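Local coordinates for protein oxalate biosynthetic component 1 (Burkholderia thailandensis, PDB 5IKY) that produces oxalate as a bifunctional enzyme of quorum sensing-dependent oxalogenesis, joining a serine hydrolase of the alpha/beta-hydrolase class to an additional lyase activity, at residues T83-L88 with S98-T103; I448-P453 with A458-V463; L521-G526 with L534-E539; E613-E618 with E732-S737. One frame throughout, in Å; residues are numbered along the deposited sequence.

Contact 1 (T83-L88 with S98-T103)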
loop_
_atom_site.group_PDB
_atom_site.type_symbol
_atom_site.label_atom_id
_atom_site.label_comp_id
_atom_site.label_asym_id
_atom_site.label_seq_id
_atom_site.Cartn_x
_atom_site.Cartn_y
_atom_site.Cartn_z
ATOM N N THR A 83 -49.899 23.138 -26.854
ATOM C CA THR A 83 -48.463 23.221 -27.096
ATOM C C THR A 83 -47.746 22.086 -26.375
ATOM O O THR A 83 -46.814 21.485 -26.912
ATOM C CB THR A 83 -47.884 24.570 -26.631
ATOM N N VAL A 84 -48.189 21.797 -25.157
ATOM C CA VAL A 84 -47.636 20.694 -24.385
ATOM C C VAL A 84 -48.068 19.352 -24.977
ATOM O O VAL A 84 -47.234 18.579 -25.440
ATOM C CB VAL A 84 -48.075 20.763 -22.908
ATOM N N HIS A 85 -49.377 19.106 -24.969
ATOM C CA HIS A 85 -49.977 17.834 -25.387
ATOM C C HIS A 85 -49.374 17.218 -26.660
ATOM O O HIS A 85 -49.223 15.997 -26.753
ATOM C CB HIS A 85 -51.483 18.022 -25.587
ATOM C CG HIS A 85 -52.167 16.827 -26.166
ATOM N ND1 HIS A 85 -52.158 16.540 -27.515
ATOM C CD2 HIS A 85 -52.893 15.851 -25.577
ATOM C CE1 HIS A 85 -52.843 15.431 -27.729
ATOM N NE2 HIS A 85 -53.300 14.994 -26.570
ATOM N N ASP A 86 -49.057 18.063 -27.640
ATOM C CA ASP A 86 -48.494 17.606 -28.914
ATOM C C ASP A 86 -47.031 17.217 -28.781
ATOM O O ASP A 86 -46.577 16.275 -29.425
ATOM C CB ASP A 86 -48.634 18.675 -29.995
ATOM C CG ASP A 86 -50.034 18.775 -30.539
ATOM O OD1 ASP A 86 -50.461 17.842 -31.221
ATOM O OD2 ASP A 86 -50.703 19.803 -30.320
ATOM N N ALA A 87 -46.313 17.960 -27.949
ATOM C CA ALA A 87 -44.927 17.682 -27.675
ATOM C C ALA A 87 -44.770 16.341 -26.984
ATOM O O ALA A 87 -43.884 15.567 -27.337
ATOM C CB ALA A 87 -44.333 18.801 -26.824
ATOM N N LEU A 88 -45.610 16.094 -25.979
ATOM C CA LEU A 88 -45.582 14.833 -25.245
ATOM C C LEU A 88 -45.830 13.646 -26.167
ATOM O O LEU A 88 -45.142 12.626 -26.081
ATOM C CB LEU A 88 -46.611 14.832 -24.111
ATOM C CG LEU A 88 -46.225 15.520 -22.798
ATOM C CD1 LEU A 88 -46.452 17.015 -22.876
ATOM C CD2 LEU A 88 -46.995 14.920 -21.634
ATOM N N SER A 98 -55.897 11.807 -16.771
ATOM C CA SER A 98 -54.956 12.776 -16.227
ATOM C C SER A 98 -53.526 12.241 -16.255
ATOM O O SER A 98 -52.568 12.997 -16.088
ATOM C CB SER A 98 -55.343 13.150 -14.795
ATOM O OG SER A 98 -55.472 11.995 -13.983
ATOM N N VAL A 99 -53.388 10.936 -16.473
ATOM C CA VAL A 99 -52.088 10.278 -16.389
ATOM C C VAL A 99 -51.436 10.053 -17.751
ATOM O O VAL A 99 -52.019 9.432 -18.638
ATOM C CB VAL A 99 -52.198 8.913 -15.678
ATOM C CG1 VAL A 99 -50.844 8.215 -15.656
ATOM C CG2 VAL A 99 -52.743 9.087 -14.267
ATOM N N TRP A 100 -50.218 10.563 -17.903
ATOM C CA TRP A 100 -49.405 10.293 -19.081
ATOM C C TRP A 100 -48.350 9.240 -18.757
ATOM O O TRP A 100 -47.844 9.186 -17.636
ATOM C CB TRP A 100 -48.724 11.570 -19.583
ATOM C CG TRP A 100 -49.648 12.569 -20.205
ATOM C CD1 TRP A 100 -50.482 13.430 -19.555
ATOM C CD2 TRP A 100 -49.820 12.824 -21.605
ATOM N NE1 TRP A 100 -51.168 14.200 -20.463
ATOM C CE2 TRP A 100 -50.779 13.847 -21.728
ATOM C CE3 TRP A 100 -49.259 12.282 -22.765
ATOM C CZ2 TRP A 100 -51.189 14.340 -22.965
ATOM C CZ3 TRP A 100 -49.668 12.772 -23.992
ATOM C CH2 TRP A 100 -50.624 13.790 -24.082
ATOM N N HIS A 101 -48.019 8.408 -19.737
ATOM C CA HIS A 101 -46.944 7.434 -19.574
ATOM C C HIS A 101 -46.313 7.108 -20.922
ATOM O O HIS A 101 -46.960 7.225 -21.962
ATOM C CB HIS A 101 -47.461 6.161 -18.898
ATOM C CG HIS A 101 -48.540 5.463 -19.663
ATOM N ND1 HIS A 101 -48.284 4.411 -20.516
ATOM C CD2 HIS A 101 -49.878 5.662 -19.700
ATOM C CE1 HIS A 101 -49.419 3.994 -21.050
ATOM N NE2 HIS A 101 -50.401 4.737 -20.571
ATOM N N ARG A 102 -45.046 6.707 -20.903
ATOM C CA ARG A 102 -44.326 6.430 -22.141
ATOM C C ARG A 102 -44.579 5.025 -22.665
ATOM O O ARG A 102 -44.295 4.035 -21.991
ATOM C CB ARG A 102 -42.824 6.639 -21.954
ATOM C CG ARG A 102 -42.316 7.923 -22.577
ATOM C CD ARG A 102 -40.851 7.818 -22.939
ATOM N NE ARG A 102 -40.341 9.061 -23.506
ATOM C CZ ARG A 102 -39.082 9.243 -23.889
ATOM N NH1 ARG A 102 -38.202 8.259 -23.761
ATOM N NH2 ARG A 102 -38.700 10.408 -24.395
ATOM N N THR A 103 -45.111 4.956 -23.879
ATOM C CA THR A 103 -45.356 3.687 -24.548
ATOM C C THR A 103 -44.268 3.437 -25.586
ATOM O O THR A 103 -43.974 2.293 -25.936
ATOM C CB THR A 103 -46.732 3.667 -25.216
ATOM O OG1 THR A 103 -46.895 4.861 -25.992
ATOM C CG2 THR A 103 -47.823 3.609 -24.162
#

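Contact 2 (I448-P453 with A458-V463)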
loop_
_atom_site.group_PDB
_atom_site.type_symbol
_atom_site.label_atom_id
_atom_site.label_comp_id
_atom_site.label_asym_id
_atom_site.label_seq_id
_atom_site.Cartn_x
_atom_site.Cartn_y
_atom_site.Cartn_z
ATOM N N ILE A 448 10.662 22.530 -3.256
ATOM C CA ILE A 448 9.747 23.227 -4.152
ATOM C C ILE A 448 9.039 22.257 -5.089
ATOM O O ILE A 448 9.685 21.483 -5.796
ATOM C CB ILE A 448 10.478 24.285 -4.992
ATOM C CG1 ILE A 448 11.168 25.307 -4.085
ATOM C CG2 ILE A 448 9.508 24.980 -5.936
ATOM C CD1 ILE A 448 12.041 26.288 -4.835
ATOM N N SER A 449 7.710 22.303 -5.090
ATOM C CA SER A 449 6.918 21.460 -5.976
ATOM C C SER A 449 6.133 22.293 -6.986
ATOM O O SER A 449 5.954 23.500 -6.814
ATOM C CB SER A 449 5.963 20.576 -5.171
ATOM O OG SER A 449 6.681 19.696 -4.325
ATOM N N LEU A 450 5.660 21.632 -8.039
ATOM C CA LEU A 450 4.946 22.306 -9.115
ATOM C C LEU A 450 3.575 21.690 -9.377
ATOM O O LEU A 450 3.421 20.468 -9.370
ATOM C CB LEU A 450 5.774 22.265 -10.400
ATOM C CG LEU A 450 5.123 22.788 -11.681
ATOM C CD1 LEU A 450 4.933 24.291 -11.598
ATOM C CD2 LEU A 450 5.947 22.412 -12.901
ATOM N N LEU A 451 2.581 22.542 -9.605
ATOM C CA LEU A 451 1.293 22.083 -10.104
ATOM C C LEU A 451 0.924 22.883 -11.349
ATOM O O LEU A 451 1.325 24.036 -11.500
ATOM C CB LEU A 451 0.205 22.204 -9.027
ATOM C CG LEU A 451 -0.415 23.560 -8.677
ATOM C CD1 LEU A 451 -1.604 23.886 -9.577
ATOM C CD2 LEU A 451 -0.842 23.568 -7.223
ATOM N N LEU A 452 0.170 22.260 -12.245
ATOM C CA LEU A 452 -0.323 22.934 -13.435
ATOM C C LEU A 452 -1.764 22.509 -13.695
ATOM O O LEU A 452 -2.084 21.324 -13.623
ATOM C CB LEU A 452 0.563 22.624 -14.644
ATOM C CG LEU A 452 1.960 23.249 -14.667
ATOM C CD1 LEU A 452 2.756 22.733 -15.853
ATOM C CD2 LEU A 452 1.864 24.763 -14.717
ATOM N N PRO A 453 -2.639 23.483 -13.993
ATOM C CA PRO A 453 -4.072 23.250 -14.211
ATOM C C PRO A 453 -4.413 22.776 -15.623
ATOM O O PRO A 453 -3.897 23.324 -16.597
ATOM C CB PRO A 453 -4.682 24.627 -13.950
ATOM C CG PRO A 453 -3.617 25.577 -14.389
ATOM C CD PRO A 453 -2.300 24.916 -14.053
ATOM N N ALA A 458 0.762 18.760 -19.707
ATOM C CA ALA A 458 1.696 18.195 -20.669
ATOM C C ALA A 458 3.091 18.783 -20.463
ATOM O O ALA A 458 4.080 18.240 -20.952
ATOM C CB ALA A 458 1.215 18.448 -22.088
ATOM N N LEU A 459 3.160 19.893 -19.732
ATOM C CA LEU A 459 4.426 20.569 -19.461
ATOM C C LEU A 459 4.978 20.208 -18.089
ATOM O O LEU A 459 6.101 20.573 -17.746
ATOM C CB LEU A 459 4.252 22.084 -19.548
ATOM C CG LEU A 459 3.586 22.651 -20.798
ATOM C CD1 LEU A 459 3.442 24.153 -20.658
ATOM C CD2 LEU A 459 4.394 22.298 -22.035
ATOM N N LEU A 460 4.175 19.487 -17.315
ATOM C CA LEU A 460 4.462 19.229 -15.909
ATOM C C LEU A 460 5.839 18.611 -15.674
ATOM O O LEU A 460 6.643 19.146 -14.913
ATOM C CB LEU A 460 3.375 18.328 -15.326
ATOM C CG LEU A 460 3.072 18.470 -13.835
ATOM C CD1 LEU A 460 3.182 19.916 -13.391
ATOM C CD2 LEU A 460 1.679 17.932 -13.546
ATOM N N VAL A 461 6.115 17.495 -16.336
ATOM C CA VAL A 461 7.383 16.800 -16.144
ATOM C C VAL A 461 8.570 17.598 -16.687
ATOM O O VAL A 461 9.558 17.800 -15.982
ATOM C CB VAL A 461 7.364 15.412 -16.807
ATOM C CG1 VAL A 461 8.738 14.775 -16.740
ATOM C CG2 VAL A 461 6.330 14.526 -16.136
ATOM N N ASP A 462 8.466 18.057 -17.931
ATOM C CA ASP A 462 9.566 18.769 -18.583
ATOM C C ASP A 462 9.945 20.057 -17.853
ATOM O O ASP A 462 11.128 20.367 -17.711
ATOM C CB ASP A 462 9.213 19.085 -20.040
ATOM C CG ASP A 462 9.249 17.852 -20.931
ATOM O OD1 ASP A 462 10.109 16.976 -20.701
ATOM O OD2 ASP A 462 8.418 17.759 -21.860
ATOM N N VAL A 463 8.946 20.803 -17.391
ATOM C CA VAL A 463 9.209 22.043 -16.667
ATOM C C VAL A 463 9.828 21.754 -15.303
ATOM O O VAL A 463 10.778 22.424 -14.892
ATOM C CB VAL A 463 7.926 22.882 -16.487
ATOM C CG1 VAL A 463 8.147 24.002 -15.481
ATOM C CG2 VAL A 463 7.478 23.453 -17.823
#

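Contact 3 (L521-G526 with L534-E539)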
loop_
_atom_site.group_PDB
_atom_site.type_symbol
_atom_site.label_atom_id
_atom_site.label_comp_id
_atom_site.label_asym_id
_atom_site.label_seq_id
_atom_site.Cartn_x
_atom_site.Cartn_y
_atom_site.Cartn_z
ATOM N N LEU A 521 10.309 9.962 2.261
ATOM C CA LEU A 521 10.118 11.406 2.254
ATOM C C LEU A 521 10.021 11.960 3.671
ATOM O O LEU A 521 10.523 13.051 3.950
ATOM C CB LEU A 521 8.870 11.783 1.451
ATOM C CG LEU A 521 8.684 13.282 1.204
ATOM C CD1 LEU A 521 9.936 13.878 0.583
ATOM C CD2 LEU A 521 7.485 13.534 0.313
ATOM N N ARG A 522 9.384 11.207 4.562
ATOM C CA ARG A 522 9.268 11.627 5.955
ATOM C C ARG A 522 10.648 11.791 6.587
ATOM O O ARG A 522 10.837 12.631 7.466
ATOM C CB ARG A 522 8.424 10.632 6.763
ATOM C CG ARG A 522 6.990 10.513 6.280
ATOM C CD ARG A 522 6.138 9.689 7.229
ATOM N NE ARG A 522 5.623 10.512 8.314
ATOM C CZ ARG A 522 4.377 10.963 8.383
ATOM N NH1 ARG A 522 3.498 10.648 7.439
ATOM N NH2 ARG A 522 4.004 11.709 9.411
ATOM N N ASP A 523 11.613 10.997 6.129
ATOM C CA ASP A 523 12.993 11.149 6.582
ATOM C C ASP A 523 13.617 12.415 6.002
ATOM O O ASP A 523 14.285 13.163 6.713
ATOM C CB ASP A 523 13.838 9.930 6.200
ATOM C CG ASP A 523 13.458 8.684 6.982
ATOM O OD1 ASP A 523 12.707 8.802 7.975
ATOM O OD2 ASP A 523 13.927 7.586 6.612
ATOM N N GLU A 524 13.391 12.649 4.714
ATOM C CA GLU A 524 13.945 13.819 4.035
ATOM C C GLU A 524 13.405 15.135 4.595
ATOM O O GLU A 524 14.093 16.153 4.567
ATOM C CB GLU A 524 13.658 13.754 2.534
ATOM C CG GLU A 524 14.588 12.850 1.745
ATOM C CD GLU A 524 14.327 12.917 0.251
ATOM O OE1 GLU A 524 14.041 14.023 -0.252
ATOM O OE2 GLU A 524 14.413 11.865 -0.421
ATOM N N LEU A 525 12.174 15.112 5.094
ATOM C CA LEU A 525 11.522 16.328 5.568
ATOM C C LEU A 525 11.571 16.444 7.087
ATOM O O LEU A 525 11.133 17.444 7.655
ATOM C CB LEU A 525 10.065 16.375 5.092
ATOM C CG LEU A 525 9.820 16.244 3.587
ATOM C CD1 LEU A 525 8.332 16.341 3.264
ATOM C CD2 LEU A 525 10.605 17.296 2.818
ATOM N N GLY A 526 12.102 15.416 7.740
ATOM C CA GLY A 526 12.135 15.372 9.189
ATOM C C GLY A 526 10.757 15.164 9.791
ATOM O O GLY A 526 10.372 15.867 10.721
ATOM N N LEU A 534 11.041 5.733 17.641
ATOM C CA LEU A 534 11.301 4.992 18.868
ATOM C C LEU A 534 12.254 3.827 18.616
ATOM O O LEU A 534 13.144 3.560 19.425
ATOM C CB LEU A 534 9.994 4.486 19.480
ATOM C CG LEU A 534 10.137 3.842 20.862
ATOM C CD1 LEU A 534 10.704 4.841 21.857
ATOM C CD2 LEU A 534 8.801 3.305 21.344
ATOM N N PHE A 535 12.074 3.143 17.489
ATOM C CA PHE A 535 12.953 2.037 17.123
ATOM C C PHE A 535 14.378 2.525 16.857
ATOM O O PHE A 535 15.348 1.890 17.275
ATOM C CB PHE A 535 12.418 1.298 15.893
ATOM C CG PHE A 535 13.200 0.060 15.547
ATOM C CD1 PHE A 535 12.930 -1.146 16.176
ATOM C CD2 PHE A 535 14.213 0.104 14.602
ATOM C CE1 PHE A 535 13.655 -2.285 15.867
ATOM C CE2 PHE A 535 14.941 -1.032 14.289
ATOM C CZ PHE A 535 14.661 -2.226 14.921
ATOM N N ARG A 536 14.501 3.650 16.159
ATOM C CA ARG A 536 15.811 4.237 15.885
ATOM C C ARG A 536 16.471 4.731 17.167
ATOM O O ARG A 536 17.697 4.814 17.253
ATOM C CB ARG A 536 15.688 5.382 14.881
ATOM C CG ARG A 536 15.458 4.921 13.453
ATOM C CD ARG A 536 15.047 6.077 12.572
ATOM N NE ARG A 536 14.958 5.693 11.170
ATOM C CZ ARG A 536 14.376 6.436 10.237
ATOM N NH1 ARG A 536 13.831 7.597 10.566
ATOM N NH2 ARG A 536 14.335 6.015 8.980
ATOM N N GLN A 537 15.650 5.058 18.159
ATOM C CA GLN A 537 16.147 5.458 19.466
ATOM C C GLN A 537 16.764 4.257 20.189
ATOM O O GLN A 537 17.745 4.396 20.924
ATOM C CB GLN A 537 15.019 6.078 20.295
ATOM C CG GLN A 537 15.473 6.734 21.581
ATOM C CD GLN A 537 14.318 7.294 22.385
ATOM O OE1 GLN A 537 13.302 7.712 21.828
ATOM N NE2 GLN A 537 14.467 7.302 23.705
ATOM N N ALA A 538 16.188 3.076 19.969
ATOM C CA ALA A 538 16.725 1.838 20.536
ATOM C C ALA A 538 17.974 1.427 19.795
ATOM O O ALA A 538 18.953 0.985 20.396
ATOM C CB ALA A 538 15.689 0.724 20.489
ATOM N N GLU A 539 17.926 1.578 18.477
ATOM C CA GLU A 539 19.064 1.287 17.626
ATOM C C GLU A 539 20.262 2.130 18.050
ATOM O O GLU A 539 21.393 1.643 18.099
ATOM C CB GLU A 539 18.695 1.546 16.169
ATOM C CG GLU A 539 19.747 1.159 15.162
ATOM C CD GLU A 539 19.215 1.224 13.748
ATOM O OE1 GLU A 539 19.862 1.870 12.898
ATOM O OE2 GLU A 539 18.149 0.625 13.482
#

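Contact 4 (E613-E618 with E732-S737)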
loop_
_atom_site.group_PDB
_atom_site.type_symbol
_atom_site.label_atom_id
_atom_site.label_comp_id
_atom_site.label_asym_id
_atom_site.label_seq_id
_atom_site.Cartn_x
_atom_site.Cartn_y
_atom_site.Cartn_z
ATOM N N GLU A 613 3.214 -20.015 22.841
ATOM C CA GLU A 613 2.461 -19.208 23.797
ATOM C C GLU A 613 1.830 -20.087 24.879
ATOM O O GLU A 613 1.546 -19.621 25.985
ATOM C CB GLU A 613 1.384 -18.391 23.074
ATOM C CG GLU A 613 0.574 -17.445 23.960
ATOM C CD GLU A 613 1.397 -16.308 24.550
ATOM O OE1 GLU A 613 2.536 -16.076 24.090
ATOM O OE2 GLU A 613 0.896 -15.642 25.481
ATOM N N LEU A 614 1.627 -21.363 24.558
ATOM C CA LEU A 614 1.031 -22.311 25.497
ATOM C C LEU A 614 1.940 -22.604 26.689
ATOM O O LEU A 614 1.494 -23.169 27.687
ATOM C CB LEU A 614 0.681 -23.617 24.780
ATOM C CG LEU A 614 -0.551 -23.585 23.874
ATOM C CD1 LEU A 614 -0.679 -24.885 23.099
ATOM C CD2 LEU A 614 -1.806 -23.321 24.691
ATOM N N ASP A 615 3.209 -22.222 26.582
ATOM C CA ASP A 615 4.165 -22.417 27.668
ATOM C C ASP A 615 3.774 -21.617 28.910
ATOM O O ASP A 615 4.168 -21.956 30.026
ATOM C CB ASP A 615 5.576 -22.028 27.218
ATOM C CG ASP A 615 6.131 -22.962 26.157
ATOM O OD1 ASP A 615 5.345 -23.736 25.571
ATOM O OD2 ASP A 615 7.356 -22.917 25.906
ATOM N N ARG A 616 2.997 -20.557 28.706
ATOM C CA ARG A 616 2.544 -19.709 29.802
ATOM C C ARG A 616 1.234 -20.212 30.402
ATOM O O ARG A 616 0.813 -19.752 31.464
ATOM C CB ARG A 616 2.378 -18.263 29.325
ATOM C CG ARG A 616 3.682 -17.575 28.950
ATOM C CD ARG A 616 3.430 -16.227 28.291
ATOM N NE ARG A 616 2.668 -15.326 29.152
ATOM C CZ ARG A 616 1.669 -14.560 28.727
ATOM N NH1 ARG A 616 1.305 -14.588 27.453
ATOM N NH2 ARG A 616 1.029 -13.768 29.579
ATOM N N TYR A 617 0.593 -21.155 29.718
ATOM C CA TYR A 617 -0.689 -21.690 30.167
ATOM C C TYR A 617 -0.507 -22.905 31.073
ATOM O O TYR A 617 0.257 -23.819 30.762
ATOM C CB TYR A 617 -1.568 -22.051 28.966
ATOM C CG TYR A 617 -2.077 -20.843 28.205
ATOM C CD1 TYR A 617 -1.243 -20.134 27.350
ATOM C CD2 TYR A 617 -3.390 -20.414 28.343
ATOM C CE1 TYR A 617 -1.702 -19.028 26.654
ATOM C CE2 TYR A 617 -3.858 -19.310 27.649
ATOM C CZ TYR A 617 -3.010 -18.621 26.807
ATOM O OH TYR A 617 -3.471 -17.521 26.116
ATOM N N GLU A 618 -1.216 -22.902 32.198
ATOM C CA GLU A 618 -1.105 -23.966 33.190
ATOM C C GLU A 618 -1.646 -25.292 32.660
ATOM O O GLU A 618 -0.979 -26.324 32.738
ATOM C CB GLU A 618 -1.850 -23.573 34.468
ATOM C CG GLU A 618 -1.697 -24.561 35.612
ATOM C CD GLU A 618 -0.564 -24.196 36.552
ATOM O OE1 GLU A 618 -0.850 -23.726 37.674
ATOM O OE2 GLU A 618 0.612 -24.377 36.170
ATOM N N GLU A 732 13.222 -17.224 31.822
ATOM C CA GLU A 732 13.006 -17.120 33.258
ATOM C C GLU A 732 11.530 -17.339 33.589
ATOM O O GLU A 732 11.190 -17.955 34.602
ATOM C CB GLU A 732 13.483 -15.762 33.776
ATOM C CG GLU A 732 12.646 -15.175 34.901
ATOM C CD GLU A 732 13.186 -13.844 35.390
ATOM O OE1 GLU A 732 13.704 -13.070 34.555
ATOM O OE2 GLU A 732 13.101 -13.576 36.609
ATOM N N LEU A 733 10.661 -16.862 32.704
ATOM C CA LEU A 733 9.223 -17.029 32.877
ATOM C C LEU A 733 8.794 -18.467 32.588
ATOM O O LEU A 733 7.759 -18.925 33.074
ATOM C CB LEU A 733 8.464 -16.059 31.967
ATOM C CG LEU A 733 7.165 -15.466 32.509
ATOM C CD1 LEU A 733 7.422 -14.720 33.811
ATOM C CD2 LEU A 733 6.534 -14.543 31.480
ATOM N N ARG A 734 9.596 -19.173 31.796
ATOM C CA ARG A 734 9.287 -20.548 31.417
ATOM C C ARG A 734 9.741 -21.535 32.491
ATOM O O ARG A 734 9.162 -22.610 32.651
ATOM C CB ARG A 734 9.940 -20.894 30.076
ATOM C CG ARG A 734 9.386 -22.152 29.425
ATOM C CD ARG A 734 10.171 -22.533 28.177
ATOM N NE ARG A 734 9.473 -23.546 27.388
ATOM C CZ ARG A 734 9.495 -24.848 27.653
ATOM N NH1 ARG A 734 10.182 -25.306 28.691
ATOM N NH2 ARG A 734 8.827 -25.692 26.879
ATOM N N ASP A 735 10.781 -21.155 33.227
ATOM C CA ASP A 735 11.345 -22.006 34.267
ATOM C C ASP A 735 10.457 -22.058 35.509
ATOM O O ASP A 735 10.648 -22.905 36.381
ATOM C CB ASP A 735 12.746 -21.520 34.641
ATOM C CG ASP A 735 13.734 -21.660 33.500
ATOM O OD1 ASP A 735 13.301 -21.982 32.373
ATOM O OD2 ASP A 735 14.943 -21.445 33.728
ATOM N N ARG A 736 9.488 -21.150 35.586
ATOM C CA ARG A 736 8.558 -21.118 36.709
ATOM C C ARG A 736 7.191 -21.667 36.314
ATOM O O ARG A 736 6.217 -21.513 37.050
ATOM C CB ARG A 736 8.396 -19.693 37.243
ATOM C CG ARG A 736 9.691 -18.983 37.585
ATOM C CD ARG A 736 9.412 -17.775 38.463
ATOM N NE ARG A 736 8.180 -17.094 38.072
ATOM C CZ ARG A 736 8.133 -16.001 37.317
ATOM N NH1 ARG A 736 9.254 -15.451 36.868
ATOM N NH2 ARG A 736 6.965 -15.453 37.015
ATOM N N SER A 737 7.119 -22.298 35.147
ATOM C CA SER A 737 5.853 -22.827 34.656
ATOM C C SER A 737 5.888 -24.345 34.539
ATOM O O SER A 737 6.946 -24.964 34.666
ATOM C CB SER A 737 5.506 -22.212 33.297
ATOM O OG SER A 737 6.401 -22.657 32.292
#

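Contact 1 (T83-L88 with S98-T103)
With chi1 at -71°, Trp100 turns its CG anti to its own carbonyl carbon and sends the indole from the strand across to Leu88 and His85; His85 answers with CG anti to the backbone N (chi1 173°), which carries its imidazole to the indole's outer rim. This is helix-on-sheet packing: helix 82-90 lies against a three-stranded antiparallel sheet in which strands 93-96 and 99-102 form a beta hairpin and strand 70-71 lies on the other flank of strand 99-102. The two helix residues use different parts of the indole. Leu88 comes over one face, its CD2 3.5 Å from Trp100 CD2 and 3.8 Å from the centroid of the six-membered ring, a CH-pi contact set toward the rim. Leu88 CB adds a second touch, 3.7 Å from Trp100 CZ3. His85 meets the edge in an offset edge-to-face pair: the six-membered ring directs its CZ2-CH2 side toward the imidazole, with centroids 5.3 Å apart and planes at 76°. The polar end of His85 is occupied elsewhere, since NE2 hydrogen-bonds to NH1 of Arg89, one helical turn on. Trp93 and Pro95 of the hairpin, Ile70 and Leu72 also pack on Trp100, and Leu88 reaches Ala30 and Leu34, so the indole sits in a small hydrophobic core of the N-terminal domain. No hydrogen bond links helix segment and strand. The nearest approach of the two rings is His85 CD2, in the indole plane, 3.4 Å from Trp100 CH2.

Contact 2 (I448-P453 with A458-V463)
The backbone at Leu450 and Leu452 is extended while that at Leu460 and Val463 is helical, and the chain folds back within a few residues, bringing the CA atoms of Leu452 and Leu460 to 6.5 Å. Strand 446-451 and helix 460-466 open a beta-alpha-beta unit that continues into strand 471-474, within the closed parallel barrel of TIM type. Leu450 and Leu452 both direct CB at the helix, whereas Leu451 between them points away, its side chain about 7 Å from the magnesium ion held by His227 and Glu477. The hub is one methyl group: CD1 of Leu460 packs against the two neighbouring strand leucine methyls, 3.8 Å from Leu450 CD2 and 3.8 Å from Leu452 CD1. Both leucines run alongside Leu460 in the opposite sense. Leu450 has CG anti to its backbone N (chi1 173°), and its side chain crosses that of Val463 at about a right angle, with Leu450 CD2 3.7 Å from Val463 CG1. At the loop end, Leu452 CD1 touches Leu459 CB at 4.0 Å. Ile472 and Val474 of the next strand pack on Leu460 as well, extending this layer between barrel wall and helix. Asp462 on the helix bonds to Arg511 and His421. Across the contact itself there is no hydrogen bond and all touching residues are buried, so strand and helix meet here through apolar packing.

Contact 3 (L521-G526 with L534-E539)
A surface salt bridge, Asp523 with Arg536, joins two consecutive helices across the turn between them: helix 518-524, which follows the short strand 514-515 beside strand 4-9 of the TIM-type barrel, and helix 530-541, which packs on helices 562-579 and 715-734. The first helix closes in a Schellman motif, with Gly526 at positive phi, and the chain then turns into the second. The two backbones stay well apart, 11.9 Å between the CA atoms of Asp523 and Arg536, and the long side chain spans the gap. Arg536, extended from CG to NE, presents its guanidinium end-on to the carboxylate in a two-nitrogen grip, NH2 to OD2 and NH1 to OD1. The fit is not coplanar: the two flat groups are turned 50° against each other. Arg536 NH2 approaches Asp523 OD2 on its syn side at 2.9 Å, though tilted out of the carboxylate plane, and makes a weak further bond to OD1. Two oxygens and two nitrogens thus limit rotation of both ends. Of the two main bonds, the longer is the straighter: Arg536 NH1 reaches Asp523 OD1 at 3.1 Å with an N-H...O angle of 160°, the oxygen lying in the guanidinium plane but met from above its own carboxylate.

Contact 4 (E613-E618 with E732-S737)
The carboxylate of Asp615 lies against the NE side of the Arg734 guanidinium and meets it through a single oxygen. Asp615 OD2 takes the bond from Arg734 NE at 2.7 Å and a weak second one from Arg734 NH2 at 3.3 Å. The approach is side-on and skewed: carboxylate and guanidinium planes stand 79° apart, and NE reaches OD2 from above the carboxylate plane, with an N-H...O angle of 147°. Arg734 gets there with CG anti to its backbone N (chi1 -165°) and a chain extended as far as NE. Its NH2 has a further partner in the carbonyl O of Ser740, so the buried guanidinium is held from more than one direction, and the carboxylate probably offsets its charge. A few residues on, Ser737 brings OG to 3.3 Å from the carbonyl O of Asp615 and CB to 3.5 Å from the same atom. The hydroxyl proton of Ser737 OG goes elsewhere, to Arg734 O at 2.8 Å. Ser737 N bonds to Arg734 O too, at 3.2 Å and from the same face of its plane, so one carbonyl takes two bonds from the serine, which close the type I turn beside Asp615. Arg616, next to Asp615, ties its own segment to Gln678 O and to Glu639 of helix 629-641. Altogether a 3-10 turn in the cap region is clasped to the C-terminal part of helix 715-734, where a type I beta turn from Arg734 to Ser737 leads the chain off the helix.

Contacts 1 and 2 are buried, without a hydrogen bond across, the first aromatic, the second aliphatic; contact 3 lies at the surface, contact 4 is partly buried, and both depend on aspartate-arginine salt bridges. Contacts 1 and 2 set a helix on a sheet, but one uses an indole in a peripheral domain and the other aliphatic chains packed alongside one another in the barrel wall. Of the salt bridges, contact 3 is end-on through two oxygens, contact 4 side-on through one. Helix 715-734 relates contacts 3 and 4: its C-terminal part carries Arg734 of contact 4, and it packs on helix 530-541 of contact 3. Nearest atoms of contacts 2 and 3 are about 8 Å apart.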